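Long-range contact in transcriptional regulator containing CBS domains (PDB 6UOF), which probably regulates transcription, this fragment being its paired CBS domains, a module that in many relatives binds adenosyl ligands: residues Gln46-Gly58 / Thr65-Val77. Residues are numbered along the deposited sequence; the frame is centred on the assembly and turned at random. Where two conformers were deposited one is given.
Sequences QVVVGVVTMRDAG and TIDKVMSRSLFLV
OD2 of D56 accepts two hydrogen bonds, one from each segment. OG of S71 meets it on the syn side at 2.6 Å, and N of T53 comes from the anti side at 3.0 Å, tilted out of the carboxylate plane. The same OG lies only 2.5 Å from OD1 of D56, but S71 has two conformers and these short values, which belong to one of them, are doubtful in detail. T53 returns a bond, its OG1 capping N of D56, and this capping box starts helix 54-57 while fixing the carboxylate that holds S71. CB of D56 points at the 65-77 segment, 3.3 Å from O of V69, while chi1 (-65°, CG beside the backbone N) places the carboxylate between S71 and T53.

S71 is also joined through its backbone to V51 as a single antiparallel, hydrogen-bonded bridge. N of S71 donates to O of V51 (2.8 Å), and N of V51 returns a bond to O of S71 (3.1 Å). Beside the bridge one water links O of V49 to N of S73; a second donates to both O of D56 and O of V69 at the helix. The selenomethionine M70, extended beyond CG, runs over G50, and its CE packs 3.7 Å from CG2 of V49.

The bridge thus ties the loop between helices 54-57 and 83-93 to strand 48-52 at one point; that strand's backbone also pairs with strand 39-42. V52, A57 and I66 converge on Y27 of helix 24-34, while V48 and L76 reach strand 97-101.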
ATOM      1  N   GLN A  46      -5.751  11.959  -5.394  1.00 13.36           N
ATOM      2  CA  GLN A  46      -4.481  11.199  -5.197  1.00 12.58           C
ATOM      3  C   GLN A  46      -4.240  10.892  -3.709  1.00 11.73           C
ATOM      4  O   GLN A  46      -3.134  10.459  -3.363  1.00 12.28           O
ATOM      5  CB  GLN A  46      -3.261  11.938  -5.765  1.00 13.79           C
ATOM      6  CG  GLN A  46      -3.516  12.660  -7.083  1.00 15.24           C
ATOM      7  CD  GLN A  46      -4.183  11.804  -8.129  1.00 16.20           C
ATOM      8  OE1 GLN A  46      -3.770  10.684  -8.402  1.00 19.16           O
ATOM      9  NE2 GLN A  46      -5.186  12.371  -8.787  1.00 17.56           N
ATOM     10  N   VAL A  47      -5.243  11.124  -2.861  1.00 11.75           N
ATOM     11  CA  VAL A  47      -5.111  10.888  -1.399  1.00 11.86           C
ATOM     12  C   VAL A  47      -5.339   9.401  -1.115  1.00 11.73           C
ATOM     13  O   VAL A  47      -6.232   8.777  -1.711  1.00 11.76           O
ATOM     14  CB  VAL A  47      -6.087  11.789  -0.609  1.00 12.84           C
ATOM     15  CG1 VAL A  47      -6.166  11.412   0.864  1.00 12.91           C
ATOM     16  CG2 VAL A  47      -5.708  13.250  -0.747  1.00 14.00           C
ATOM     17  N   VAL A  48      -4.524   8.845  -0.231  1.00 11.71           N
ATOM     18  CA  VAL A  48      -4.718   7.424   0.169  1.00 11.82           C
ATOM     19  C   VAL A  48      -6.004   7.337   0.998  1.00 12.57           C
ATOM     20  O   VAL A  48      -6.105   8.027   2.021  1.00 15.09           O
ATOM     21  CB  VAL A  48      -3.501   6.914   0.945  1.00 12.43           C
ATOM     22  CG1 VAL A  48      -3.736   5.515   1.500  1.00 12.81           C
ATOM     23  CG2 VAL A  48      -2.263   6.937   0.071  1.00 12.76           C
ATOM     24  N   VAL A  49      -6.940   6.498   0.562  1.00 11.47           N
ATOM     25  CA  VAL A  49      -8.256   6.360   1.256  1.00 11.96           C
ATOM     26  C   VAL A  49      -8.423   4.955   1.841  1.00 11.52           C
ATOM     27  O   VAL A  49      -9.427   4.725   2.528  1.00 12.71           O
ATOM     28  CB  VAL A  49      -9.399   6.705   0.292  1.00 12.42           C
ATOM     29  CG1 VAL A  49      -9.429   8.194  -0.010  1.00 12.89           C
ATOM     30  CG2 VAL A  49      -9.352   5.892  -0.991  1.00 12.69           C
ATOM     31  N   GLY A  50      -7.486   4.053   1.568  1.00 11.39           N
ATOM     32  CA  GLY A  50      -7.578   2.683   2.092  1.00 11.58           C
ATOM     33  C   GLY A  50      -6.503   1.813   1.483  1.00 11.40           C
ATOM     34  O   GLY A  50      -5.641   2.314   0.728  1.00 11.04           O
ATOM     35  N   VAL A  51      -6.544   0.538   1.833  1.00 11.27           N
ATOM     36  CA  VAL A  51      -5.646  -0.482   1.255  1.00 11.45           C
ATOM     37  C   VAL A  51      -6.519  -1.670   0.854  1.00 11.94           C
ATOM     38  O   VAL A  51      -7.581  -1.900   1.482  1.00 13.37           O
ATOM     39  CB  VAL A  51      -4.540  -0.881   2.247  1.00 12.25           C
ATOM     40  CG1 VAL A  51      -3.543   0.240   2.508  1.00 13.06           C
ATOM     41  CG2 VAL A  51      -5.102  -1.418   3.554  1.00 14.33           C
ATOM     42  N   VAL A  52      -6.121  -2.379  -0.178  1.00 11.41           N
ATOM     43  CA  VAL A  52      -6.907  -3.557  -0.626  1.00 11.94           C
ATOM     44  C   VAL A  52      -5.988  -4.780  -0.597  1.00 12.69           C
ATOM     45  O   VAL A  52      -4.854  -4.720  -1.119  1.00 12.46           O
ATOM     46  CB  VAL A  52      -7.598  -3.328  -1.986  1.00 13.42           C
ATOM     47  CG1 VAL A  52      -6.630  -2.978  -3.102  1.00 13.41           C
ATOM     48  CG2 VAL A  52      -8.470  -4.503  -2.384  1.00 14.97           C
ATOM     49  N   THR A  53      -6.468  -5.833   0.057  1.00 13.12           N
ATOM     50  CA  THR A  53      -5.738  -7.119   0.212  1.00 13.84           C
ATOM     51  C   THR A  53      -6.585  -8.244  -0.368  1.00 13.42           C
ATOM     52  O   THR A  53      -7.746  -8.041  -0.702  1.00 13.65           O
ATOM     53  CB  THR A  53      -5.460  -7.400   1.693  1.00 15.49           C
ATOM     54  OG1 THR A  53      -6.706  -7.753   2.306  1.00 17.25           O
ATOM     55  CG2 THR A  53      -4.844  -6.207   2.391  1.00 16.21           C
HETATM   56  N   MSE A  54      -6.011  -9.440  -0.467  1.00 13.82           N
HETATM   57  CA  MSE A  54      -6.746 -10.556  -1.025  1.00 14.36           C
HETATM   58  C   MSE A  54      -7.877 -10.948  -0.068  1.00 15.23           C
HETATM   59  O   MSE A  54      -8.931 -11.404  -0.510  1.00 16.30           O
HETATM   60  CB  MSE A  54      -5.812 -11.728  -1.331  1.00 14.74           C
HETATM   61  CG  MSE A  54      -6.492 -12.847  -2.084  1.00 15.41           C
HETATM   62 SE   MSE A  54      -7.189 -12.415  -3.858  1.00 16.10          SE
HETATM   63  CE  MSE A  54      -5.521 -12.177  -4.836  1.00 16.47           C
ATOM     64  N   ARG A  55      -7.671 -10.770   1.245  1.00 15.72           N
ATOM     65  CA  ARG A  55      -8.757 -11.018   2.192  1.00 18.05           C
ATOM     66  C   ARG A  55      -9.940 -10.089   1.881  1.00 16.96           C
ATOM     67  O   ARG A  55     -11.093 -10.507   1.985  1.00 18.86           O
ATOM     68  CB  ARG A  55      -8.279 -10.793   3.631  1.00 20.86           C
ATOM     69  CG  ARG A  55      -9.380 -10.861   4.680  1.00 25.03           C
ATOM     70  CD  ARG A  55      -8.867 -10.732   6.106  1.00 29.82           C
ATOM     71  NE  ARG A  55      -8.636  -9.358   6.545  1.00 33.21           N
ATOM     72  CZ  ARG A  55      -9.427  -8.668   7.374  1.00 38.03           C
ATOM     73  NH1 ARG A  55     -10.518  -9.215   7.886  1.00 42.25           N
ATOM     74  NH2 ARG A  55      -9.110  -7.427   7.703  1.00 40.50           N
ATOM     75  N   ASP A  56      -9.651  -8.850   1.501  1.00 16.34           N
ATOM     76  CA  ASP A  56     -10.723  -7.871   1.209  1.00 16.49           C
ATOM     77  C   ASP A  56     -11.453  -8.177  -0.102  1.00 16.52           C
ATOM     78  O   ASP A  56     -12.674  -8.013  -0.135  1.00 17.18           O
ATOM     79  CB  ASP A  56     -10.135  -6.476   1.041  1.00 15.96           C
ATOM     80  CG  ASP A  56      -9.494  -5.880   2.273  1.00 16.53           C
ATOM     81  OD1 ASP A  56      -9.978  -6.163   3.377  1.00 18.60           O
ATOM     82  OD2 ASP A  56      -8.550  -5.084   2.113  1.00 16.96           O
ATOM     83  N   ALA A  57     -10.730  -8.620  -1.137  1.00 16.07           N
ATOM     84  CA  ALA A  57     -11.313  -8.643  -2.500  1.00 16.52           C
ATOM     85  C   ALA A  57     -11.493 -10.040  -3.096  1.00 17.55           C
ATOM     86  O   ALA A  57     -12.283 -10.139  -4.043  1.00 18.94           O
ATOM     87  CB  ALA A  57     -10.415  -7.828  -3.405  1.00 17.26           C
ATOM     88  N   GLY A  58     -10.793 -11.050  -2.582  1.00 18.43           N
ATOM     89  CA  GLY A  58     -10.734 -12.385  -3.218  1.00 19.99           C
ATOM     90  C   GLY A  58     -12.077 -13.000  -3.553  1.00 21.67           C
ATOM     91  O   GLY A  58     -12.192 -13.636  -4.627  1.00 24.05           O
ATOM     92  N   THR A  65     -16.739  -1.916  -7.056  1.00 13.62           N
ATOM     93  CA  THR A  65     -15.641  -0.923  -6.991  1.00 13.35           C
ATOM     94  C   THR A  65     -14.791  -1.146  -5.738  1.00 13.12           C
ATOM     95  O   THR A  65     -15.297  -1.599  -4.691  1.00 13.58           O
ATOM     96  CB  THR A  65     -16.139   0.528  -7.084  1.00 13.50           C
ATOM     97  OG1 THR A  65     -17.207   0.745  -6.162  1.00 13.98           O
ATOM     98  CG2 THR A  65     -16.586   0.891  -8.483  1.00 13.77           C
ATOM     99  N   ILE A  66     -13.517  -0.782  -5.858  1.00 13.05           N
ATOM    100  CA  ILE A  66     -12.555  -1.005  -4.746  1.00 13.08           C
ATOM    101  C   ILE A  66     -12.973  -0.241  -3.486  1.00 13.08           C
ATOM    102  O   ILE A  66     -12.732  -0.769  -2.378  1.00 12.94           O
ATOM    103  CB  ILE A  66     -11.137  -0.634  -5.220  1.00 13.18           C
ATOM    104  CG1 ILE A  66     -10.682  -1.561  -6.353  1.00 13.84           C
ATOM    105  CG2 ILE A  66     -10.158  -0.624  -4.059  1.00 13.11           C
ATOM    106  CD1 ILE A  66     -10.589  -3.032  -5.988  1.00 14.24           C
ATOM    107  N   ASP A  67     -13.582   0.946  -3.612  1.00 13.42           N
ATOM    108  CA  ASP A  67     -13.919   1.698  -2.382  1.00 14.28           C
ATOM    109  C   ASP A  67     -14.879   0.898  -1.496  1.00 14.53           C
ATOM    110  O   ASP A  67     -14.832   1.104  -0.282  1.00 15.65           O
ATOM    111  CB  ASP A  67     -14.547   3.061  -2.697  1.00 14.89           C
ATOM    112  CG  ASP A  67     -15.917   2.998  -3.343  1.00 15.78           C
ATOM    113  OD1 ASP A  67     -16.085   2.267  -4.327  1.00 16.57           O
ATOM    114  OD2 ASP A  67     -16.827   3.672  -2.819  1.00 18.63           O
ATOM    115  N   LYS A  68     -15.645  -0.028  -2.073  1.00 14.84           N
ATOM    116  CA  LYS A  68     -16.673  -0.766  -1.294  1.00 15.62           C
ATOM    117  C   LYS A  68     -16.085  -2.052  -0.692  1.00 15.44           C
ATOM    118  O   LYS A  68     -16.820  -2.694   0.076  1.00 15.95           O
ATOM    119  CB  LYS A  68     -17.925  -0.958  -2.166  1.00 16.79           C
ATOM    120  CG  LYS A  68     -18.628   0.362  -2.495  1.00 17.48           C
ATOM    121  CD  LYS A  68     -19.963   0.280  -3.204  1.00 18.15           C
ATOM    122  CE  LYS A  68     -20.984  -0.490  -2.401  1.00 18.66           C
ATOM    123  NZ  LYS A  68     -22.343  -0.395  -2.995  1.00 17.96           N
ATOM    124  N   VAL A  69     -14.824  -2.398  -0.993  1.00 14.81           N
ATOM    125  CA  VAL A  69     -14.224  -3.651  -0.434  1.00 15.50           C
ATOM    126  C   VAL A  69     -12.941  -3.353   0.339  1.00 14.87           C
ATOM    127  O   VAL A  69     -12.524  -4.163   1.152  1.00 15.21           O
ATOM    128  CB  VAL A  69     -13.942  -4.719  -1.518  1.00 15.88           C
ATOM    129  CG1 VAL A  69     -15.147  -4.998  -2.398  1.00 16.83           C
ATOM    130  CG2 VAL A  69     -12.748  -4.354  -2.386  1.00 16.01           C
HETATM  131  N   MSE A  70     -12.317  -2.192   0.129  1.00 14.42           N
HETATM  132  CA  MSE A  70     -11.022  -1.905   0.728  1.00 14.38           C
HETATM  133  C   MSE A  70     -11.101  -1.771   2.249  1.00 14.92           C
HETATM  134  O   MSE A  70     -12.149  -1.430   2.806  1.00 16.65           O
HETATM  135  CB  MSE A  70     -10.446  -0.619   0.120  1.00 13.99           C
HETATM  136  CG  MSE A  70     -11.173   0.616   0.546  1.00 13.66           C
HETATM  137 SE   MSE A  70     -10.557   2.162  -0.489  1.00 13.61          SE
HETATM  138  CE  MSE A  70     -11.827   3.475   0.212  1.00 14.81           C
ATOM    139  N   SER A  71      -9.952  -2.041   2.884  0.50 14.98           N
ATOM    140  CA  SER A  71      -9.725  -1.926   4.313  0.50 15.49           C
ATOM    141  C   SER A  71      -9.310  -0.497   4.674  0.50 15.17           C
ATOM    142  O   SER A  71      -8.951   0.286   3.759  0.50 14.60           O
ATOM    143  CB  SER A  71      -8.624  -2.857   4.771  0.50 16.09           C
ATOM    144  OG  SER A  71      -8.952  -4.215   4.553  0.50 17.39           O
ATOM    145  N   ARG A  72      -9.319  -0.194   5.973  1.00 15.48           N
ATOM    146  CA  ARG A  72      -8.825   1.108   6.478  1.00 15.71           C
ATOM    147  C   ARG A  72      -7.296   1.146   6.408  1.00 16.20           C
ATOM    148  O   ARG A  72      -6.635   0.107   6.647  1.00 16.89           O
ATOM    149  CB  ARG A  72      -9.238   1.324   7.937  1.00 16.32           C
ATOM    150  CG  ARG A  72     -10.737   1.342   8.222  1.00 17.00           C
ATOM    151  CD  ARG A  72     -11.514   2.399   7.463  1.00 17.36           C
ATOM    152  NE  ARG A  72     -11.750   2.021   6.082  1.00 17.42           N
ATOM    153  CZ  ARG A  72     -12.109   2.850   5.108  1.00 18.42           C
ATOM    154  NH1 ARG A  72     -12.272   2.385   3.880  1.00 19.40           N
ATOM    155  NH2 ARG A  72     -12.264   4.135   5.352  1.00 18.52           N
ATOM    156  N   SER A  73      -6.768   2.323   6.094  1.00 16.55           N
ATOM    157  CA  SER A  73      -5.307   2.561   6.108  1.00 18.04           C
ATOM    158  C   SER A  73      -5.013   3.526   7.261  1.00 19.20           C
ATOM    159  O   SER A  73      -5.368   4.719   7.142  1.00 22.59           O
ATOM    160  CB  SER A  73      -4.848   3.113   4.798  1.00 19.70           C
ATOM    161  OG  SER A  73      -3.430   3.213   4.774  1.00 22.93           O
ATOM    162  N   LEU A  74      -4.426   3.025   8.353  0.50 18.84           N
ATOM    163  CA  LEU A  74      -4.105   3.854   9.553  0.50 19.63           C
ATOM    164  C   LEU A  74      -2.589   4.063   9.663  0.50 18.96           C
ATOM    165  O   LEU A  74      -2.163   5.120  10.184  0.50 19.97           O
ATOM    166  CB  LEU A  74      -4.629   3.142  10.802  0.50 20.77           C
ATOM    167  CG  LEU A  74      -4.289   3.822  12.127  0.50 21.91           C
ATOM    168  CD1 LEU A  74      -4.992   5.168  12.239  0.50 22.39           C
ATOM    169  CD2 LEU A  74      -4.663   2.933  13.303  0.50 22.76           C
ATOM    170  N   PHE A  75      -1.811   3.055   9.261  1.00 17.89           N
ATOM    171  CA  PHE A  75      -0.336   3.158   9.292  1.00 17.17           C
ATOM    172  C   PHE A  75       0.143   3.703   7.952  1.00 16.07           C
ATOM    173  O   PHE A  75      -0.017   3.037   6.929  1.00 15.62           O
ATOM    174  CB  PHE A  75       0.284   1.810   9.665  1.00 17.22           C
ATOM    175  CG  PHE A  75       1.782   1.812   9.834  1.00 18.24           C
ATOM    176  CD1 PHE A  75       2.456   2.933  10.298  1.00 19.02           C
ATOM    177  CD2 PHE A  75       2.500   0.645   9.647  1.00 20.09           C
ATOM    178  CE1 PHE A  75       3.831   2.911  10.473  1.00 20.17           C
ATOM    179  CE2 PHE A  75       3.872   0.621   9.838  1.00 20.32           C
ATOM    180  CZ  PHE A  75       4.527   1.752  10.260  1.00 20.16           C
ATOM    181  N   LEU A  76       0.663   4.923   8.004  1.00 15.87           N
ATOM    182  CA  LEU A  76       1.218   5.641   6.834  1.00 16.32           C
ATOM    183  C   LEU A  76       2.574   6.198   7.240  1.00 16.08           C
ATOM    184  O   LEU A  76       2.737   6.571   8.417  1.00 18.55           O
ATOM    185  CB  LEU A  76       0.281   6.781   6.436  1.00 16.80           C
ATOM    186  CG  LEU A  76      -1.126   6.365   6.026  1.00 17.36           C
ATOM    187  CD1 LEU A  76      -2.055   7.573   5.930  1.00 19.08           C
ATOM    188  CD2 LEU A  76      -1.116   5.586   4.724  1.00 17.84           C
ATOM    189  N   VAL A  77       3.512   6.218   6.307  1.00 14.75           N
ATOM    190  CA  VAL A  77       4.851   6.794   6.611  1.00 15.01           C
ATOM    191  C   VAL A  77       5.206   7.847   5.558  1.00 14.78           C
ATOM    192  O   VAL A  77       4.524   7.931   4.525  1.00 14.27           O
ATOM    193  CB  VAL A  77       5.913   5.681   6.684  1.00 14.83           C
ATOM    194  CG1 VAL A  77       5.574   4.672   7.771  1.00 15.26           C
ATOM    195  CG2 VAL A  77       6.103   5.003   5.340  1.00 14.44           C
TER
HETATM  196  O   HOH W   1      -8.653   4.332   5.247  1.00 18.03           O
HETATM  197  O   HOH W   2     -14.012  -6.380   1.978  1.00 24.66           O